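Local atomic coordinates of dipicolinate synthase subunit A (Bacillus halodurans, PDB entry 3D4O), a protein that probably serves as the nucleotide-binding subunit of the oxidoreductase that makes dipicolinate, the small acid that accumulates in Bacillus endospores. Residues G140-M143 with M144-H148; F151-G155 with A156-V160; G164-G167 with M168-R172. All coordinates share one frame; numbering follows the deposited sequence.

Contact 1: G140-M143 with M144-H148; sequences GTIM and MAIQH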
# COMPACT_ATOMS: atom_id res chain seq x y z
N GLY C 140 -5.93 -4.37 1.05
CA GLY C 140 -6.04 -3.04 1.61
C GLY C 140 -5.16 -2.87 2.83
O GLY C 140 -4.59 -1.81 3.05
N THR C 141 -5.06 -3.92 3.63
CA THR C 141 -4.25 -3.90 4.85
C THR C 141 -2.76 -3.76 4.48
O THR C 141 -2.03 -3.01 5.06
CB THR C 141 -4.48 -5.18 5.70
OG1 THR C 141 -5.87 -5.24 6.06
CG2 THR C 141 -3.61 -5.18 7.01
N ILE C 142 -2.37 -4.46 3.44
CA ILE C 142 -1.00 -4.40 2.96
C ILE C 142 -0.72 -3.00 2.43
O ILE C 142 0.30 -2.39 2.74
CB ILE C 142 -0.77 -5.47 1.90
CG1 ILE C 142 -0.51 -6.80 2.63
CG2 ILE C 142 0.40 -5.16 0.94
CD1 ILE C 142 -0.64 -7.98 1.67
N MSE C 143 -1.64 -2.50 1.61
CA MSE C 143 -1.47 -1.16 1.03
C MSE C 143 -1.31 -0.14 2.16
O MSE C 143 -0.47 0.73 2.11
CB MSE C 143 -2.66 -0.78 0.13
CG MSE C 143 -2.68 0.71 -0.24
SE MSE C 143 -4.43 1.31 -0.89
CE MSE C 143 -5.41 1.35 0.83
N MSE C 144 -2.11 -0.29 3.20
CA MSE C 144 -2.04 0.66 4.33
C MSE C 144 -0.72 0.59 5.12
O MSE C 144 -0.18 1.61 5.58
CB MSE C 144 -3.13 0.43 5.36
CG MSE C 144 -4.54 0.21 4.84
SE MSE C 144 -5.79 1.36 5.76
CE MSE C 144 -4.89 2.70 4.58
N ALA C 145 -0.28 -0.63 5.35
CA ALA C 145 0.92 -0.86 6.15
C ALA C 145 2.12 -0.26 5.42
O ALA C 145 3.02 0.36 6.03
CB ALA C 145 1.12 -2.36 6.41
N ILE C 146 2.09 -0.40 4.10
CA ILE C 146 3.13 0.16 3.26
C ILE C 146 3.05 1.69 3.30
O ILE C 146 4.07 2.40 3.46
CB ILE C 146 3.05 -0.36 1.80
CG1 ILE C 146 3.35 -1.88 1.78
CG2 ILE C 146 4.00 0.45 0.88
CD1 ILE C 146 3.11 -2.52 0.43
N GLN C 147 1.85 2.22 3.13
CA GLN C 147 1.64 3.69 3.11
C GLN C 147 2.05 4.43 4.35
O GLN C 147 2.52 5.57 4.27
CB GLN C 147 0.15 4.06 2.96
CG GLN C 147 -0.38 4.02 1.58
CD GLN C 147 -1.86 4.31 1.43
OE1 GLN C 147 -2.61 4.35 2.40
NE2 GLN C 147 -2.29 4.48 0.17
N HIS C 148 1.78 3.82 5.49
CA HIS C 148 1.91 4.51 6.78
C HIS C 148 3.17 4.24 7.56
O HIS C 148 3.30 4.72 8.68
CB HIS C 148 0.70 4.19 7.69
CG HIS C 148 -0.58 4.79 7.21
ND1 HIS C 148 -0.92 6.10 7.46
CD2 HIS C 148 -1.60 4.26 6.50
CE1 HIS C 148 -2.09 6.36 6.91
NE2 HIS C 148 -2.52 5.27 6.31
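M143, deposited as selenomethionine, meets both M144 and Q147. CB of M143 lies 3.2 Å from M144 N, as expected for neighbours in the chain. CG is anti to the backbone N (chi1 167°), which carries the chain alongside Q147. There M143 CG lies 3.8 Å from NE2 of Q147. SE follows the same amide, with M143 SE 4.0 Å from Q147 NE2. These are packing contacts. The chain then bends at SE (chi3 74°), and CE of M143 ends 4.0 Å from CE of M144, where the two side chains cross at a slant.

All of this lies along the last turns of the alpha helix 127-148, between side chains one or four residues apart. The backbone follows the i to i+4 pattern. A145 N bonds to T141 O, and I146 N to I142 O. Q147 N donates to M143 O at 2.9 Å. I142 and I146 point the same way, and CG2 of I142 touches CD1 of I146 at 3.8 Å. Around them, F174 of helix 165-176 covers T141, I142 and A145. M143 packs on I146 of the second subunit, and Q147 packs on M143 of that subunit.

Contact 2: F151-G155 with A156-V160; sequences FTIHG and ANVAV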
# COMPACT_ATOMS: atom_id res chain seq x y z
N PHE C 151 9.47 2.49 6.89
CA PHE C 151 10.35 1.33 6.73
C PHE C 151 9.63 0.27 5.90
O PHE C 151 8.40 0.32 5.73
CB PHE C 151 10.74 0.73 8.11
CG PHE C 151 9.55 0.41 8.99
CD1 PHE C 151 8.85 -0.77 8.85
CD2 PHE C 151 9.12 1.31 9.95
CE1 PHE C 151 7.73 -1.06 9.66
CE2 PHE C 151 8.03 1.03 10.75
CZ PHE C 151 7.33 -0.17 10.60
N THR C 152 10.39 -0.68 5.37
CA THR C 152 9.80 -1.77 4.57
C THR C 152 9.12 -2.81 5.44
O THR C 152 9.56 -3.15 6.54
CB THR C 152 10.86 -2.52 3.67
OG1 THR C 152 11.90 -3.07 4.50
CG2 THR C 152 11.47 -1.57 2.58
N ILE C 153 8.01 -3.31 4.92
CA ILE C 153 7.30 -4.46 5.52
C ILE C 153 8.20 -5.68 5.39
O ILE C 153 8.22 -6.55 6.25
CB ILE C 153 5.96 -4.73 4.81
CG1 ILE C 153 5.06 -3.49 4.89
CG2 ILE C 153 5.27 -5.92 5.44
CD1 ILE C 153 4.96 -2.94 6.29
N HIS C 154 8.94 -5.71 4.30
CA HIS C 154 9.92 -6.76 4.07
C HIS C 154 10.93 -6.69 5.21
O HIS C 154 11.52 -5.63 5.48
CB HIS C 154 10.61 -6.53 2.71
CG HIS C 154 11.54 -7.64 2.29
ND1 HIS C 154 12.62 -8.01 3.05
CD2 HIS C 154 11.59 -8.41 1.17
CE1 HIS C 154 13.28 -8.97 2.43
NE2 HIS C 154 12.68 -9.23 1.29
N GLY C 155 11.07 -7.79 5.93
CA GLY C 155 12.02 -7.88 7.01
C GLY C 155 11.57 -7.35 8.35
O GLY C 155 12.24 -7.50 9.36
N ALA C 156 10.40 -6.74 8.35
CA ALA C 156 9.82 -6.17 9.59
C ALA C 156 9.16 -7.25 10.40
O ALA C 156 8.84 -8.31 9.88
CB ALA C 156 8.76 -5.08 9.24
N ASN C 157 8.98 -6.98 11.68
CA ASN C 157 8.27 -7.87 12.58
C ASN C 157 6.81 -7.53 12.55
O ASN C 157 6.42 -6.46 12.97
CB ASN C 157 8.79 -7.74 14.01
CG ASN C 157 10.21 -8.29 14.15
OD1 ASN C 157 10.67 -9.13 13.36
ND2 ASN C 157 10.91 -7.84 15.17
N VAL C 158 6.00 -8.46 12.06
CA VAL C 158 4.55 -8.25 11.94
C VAL C 158 3.77 -9.29 12.68
O VAL C 158 4.01 -10.47 12.53
CB VAL C 158 4.12 -8.32 10.44
CG1 VAL C 158 2.58 -8.23 10.27
CG2 VAL C 158 4.83 -7.22 9.64
N ALA C 159 2.86 -8.82 13.51
CA ALA C 159 1.96 -9.70 14.28
C ALA C 159 0.56 -9.55 13.76
O ALA C 159 0.13 -8.42 13.43
CB ALA C 159 1.96 -9.36 15.75
N VAL C 160 -0.10 -10.69 13.61
CA VAL C 160 -1.54 -10.72 13.30
C VAL C 160 -2.20 -11.39 14.49
O VAL C 160 -1.73 -12.42 14.99
CB VAL C 160 -1.90 -11.47 12.02
CG1 VAL C 160 -3.43 -11.50 11.86
CG2 VAL C 160 -1.27 -10.86 10.76
O HOH W 1 12.89 -7.56 12.08
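A156 closes a type II beta turn that starts at I153 and leads into strand 157-161. This strand lies in the parallel sheet of the Rossmann-like C-terminal domain. A156 N donates a hydrogen bond to I153 O at 3.0 Å, with the donor lying above the carbonyl plane rather than on a lone pair. G155 holds the third position of the turn with phi 85°. At this phi the backbone leaves no room for a CB beside the carbonyl O of H154. T152 OG1 donates to H154 O at 2.8 Å, in the carbonyl plane and on a lone pair, so the threonine ties down the carbonyl in the middle of the turn.

CB of A156 lies 3.4 Å from T152 O, a van der Waals contact. The apolar pairs are few. With CG of F151 between the backbone N and the carbonyl carbon (chi1 53°), the ring comes obliquely to A156, CE1 of F151 lying 4.2 Å from CB of A156. CG2 of I153 meets CG2 of V158 at 4.4 Å, and F174 of helix 165-176 packs on both residues.

E139 of the second subunit accepts from the backbone N of both I153 and H154. N157 ND2 bonds to D213 O. The other branch of the N157 amide, OD1, takes a weak bond from a water that also donates to G155 O at 2.8 Å.

Contact 3: G164-G167 with M168-R172; sequences GRVG and MSVAR. With EDO (1,2-ethanediol), chain L.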
# COMPACT_ATOMS: atom_id res chain seq x y z
N GLY C 164 -8.73 -16.44 12.33
CA GLY C 164 -10.04 -16.68 11.75
C GLY C 164 -9.98 -16.51 10.23
O GLY C 164 -8.89 -16.53 9.61
N ARG C 165 -11.14 -16.28 9.64
CA ARG C 165 -11.27 -16.21 8.18
C ARG C 165 -10.43 -15.09 7.60
O ARG C 165 -9.83 -15.24 6.53
CB ARG C 165 -12.75 -16.08 7.75
CG ARG C 165 -13.62 -17.29 8.21
CD ARG C 165 -15.13 -17.02 8.21
NE ARG C 165 -15.47 -15.76 8.87
CZ ARG C 165 -16.69 -15.24 8.92
NH1 ARG C 165 -17.72 -15.87 8.37
NH2 ARG C 165 -16.89 -14.07 9.50
N VAL C 166 -10.33 -13.99 8.31
CA VAL C 166 -9.58 -12.88 7.76
C VAL C 166 -8.09 -12.96 8.09
O VAL C 166 -7.20 -12.70 7.26
CB VAL C 166 -10.10 -11.56 8.30
CG1 VAL C 166 -9.19 -10.41 7.81
CG2 VAL C 166 -11.59 -11.36 7.88
N GLY C 167 -7.87 -13.30 9.35
CA GLY C 167 -6.54 -13.36 9.93
C GLY C 167 -5.68 -14.30 9.14
O GLY C 167 -4.52 -14.05 8.93
N MSE C 168 -6.28 -15.40 8.70
CA MSE C 168 -5.54 -16.39 7.94
C MSE C 168 -5.08 -15.82 6.59
O MSE C 168 -3.98 -16.13 6.13
CB MSE C 168 -6.36 -17.65 7.73
CG MSE C 168 -5.74 -18.53 6.67
SE MSE C 168 -6.28 -20.33 6.82
CE MSE C 168 -5.52 -20.37 8.56
N SER C 169 -5.91 -14.99 5.98
CA SER C 169 -5.59 -14.40 4.66
C SER C 169 -4.58 -13.27 4.78
O SER C 169 -3.72 -13.07 3.92
CB SER C 169 -6.85 -13.79 4.04
OG SER C 169 -7.80 -14.80 3.82
N VAL C 170 -4.71 -12.55 5.87
CA VAL C 170 -3.90 -11.38 6.16
C VAL C 170 -2.49 -11.81 6.50
O VAL C 170 -1.51 -11.32 5.95
CB VAL C 170 -4.50 -10.51 7.28
CG1 VAL C 170 -3.45 -9.54 7.87
CG2 VAL C 170 -5.75 -9.75 6.75
N ALA C 171 -2.39 -12.79 7.38
CA ALA C 171 -1.07 -13.26 7.82
C ALA C 171 -0.29 -13.88 6.65
O ALA C 171 0.89 -13.58 6.44
CB ALA C 171 -1.22 -14.24 8.96
N ARG C 172 -0.99 -14.64 5.83
CA ARG C 172 -0.39 -15.33 4.68
C ARG C 172 0.27 -14.34 3.71
O ARG C 172 1.36 -14.55 3.20
CB ARG C 172 -1.46 -16.19 3.97
CG ARG C 172 -0.94 -17.13 2.89
CD ARG C 172 -2.02 -18.14 2.36
NE ARG C 172 -2.15 -19.45 3.05
CZ ARG C 172 -3.22 -19.85 3.75
NH1 ARG C 172 -4.25 -19.03 3.88
NH2 ARG C 172 -3.27 -21.09 4.30
C1 EDO L . 2.67 -18.45 4.93
O1 EDO L . 2.27 -19.82 4.78
C2 EDO L . 3.54 -18.03 3.74
O2 EDO L . 2.85 -17.01 3.03
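The peptide groups of G164 and M168 meet first: M168 N donates to G164 O at 3.0 Å, with the donor tilted 24° from the carbonyl plane. A171 N meets G167 O in a similar tilted way. V170 N comes to V166 O nearly head-on, at a C=O...N angle of 164°. The same V166 O also takes a weak bond from S169 N.

This is the glycine-rich start of helix 165-176, just after strand 157-161 in the beta-alpha-beta unit of a Rossmann-type fold. G164 and G167 fit the last two glycines of a GxGxxG pattern. In Rossmann relatives this turn lies against the diphosphate of a bound dinucleotide, and the same role is likely here, though no dinucleotide lies at the contact in this model.

Side chains add to the backbone bonds. V166 and V170 lie side by side and point the same way, with CG1 of V166 3.7 Å from CG2 of V170. V166 puts CG1 anti to its N (chi1 174°), the position from which it meets V170. CG2 of V170 also lies 3.3 Å from V166 O. CB of M168 rests 3.3 Å from G164 O, while the side chain beyond it packs on L163 and M197. V170 packs on A138 of helix 127-148 and on V160 of the strand.

The polar ends of R165 and S169 find partners in or beside helix 127-148. The guanidinium of R165 makes a salt bridge to D127 through NH1. S169 OG is hydrogen-bonded to S134 OG. At the far end, 1,2-ethanediol, probably from the crystallisation liquor, donates weakly from O2 to R172 O at 2.9 Å.

From the N terminus the three contacts come in series. Each is local, so none encloses a long loop, and none nests in or crosses another. Contact 1 lies in the last turns of helix 127-148. The chain then turns at contact 2 into strand 157-161, and contact 3 opens helix 165-176. Contacts 1 and 2 meet where I153 packs on the helix, CD1 of I153 lying 3.8 Å from A145 O. Contacts 2 and 3 meet across the strand-helix step, with CG2 of V160 3.8 Å from CA of A171. Contacts 1 and 3 do not touch. Contacts 1 and 2 both reach the second subunit, whereas no other protein chain of the assembly touches contact 3.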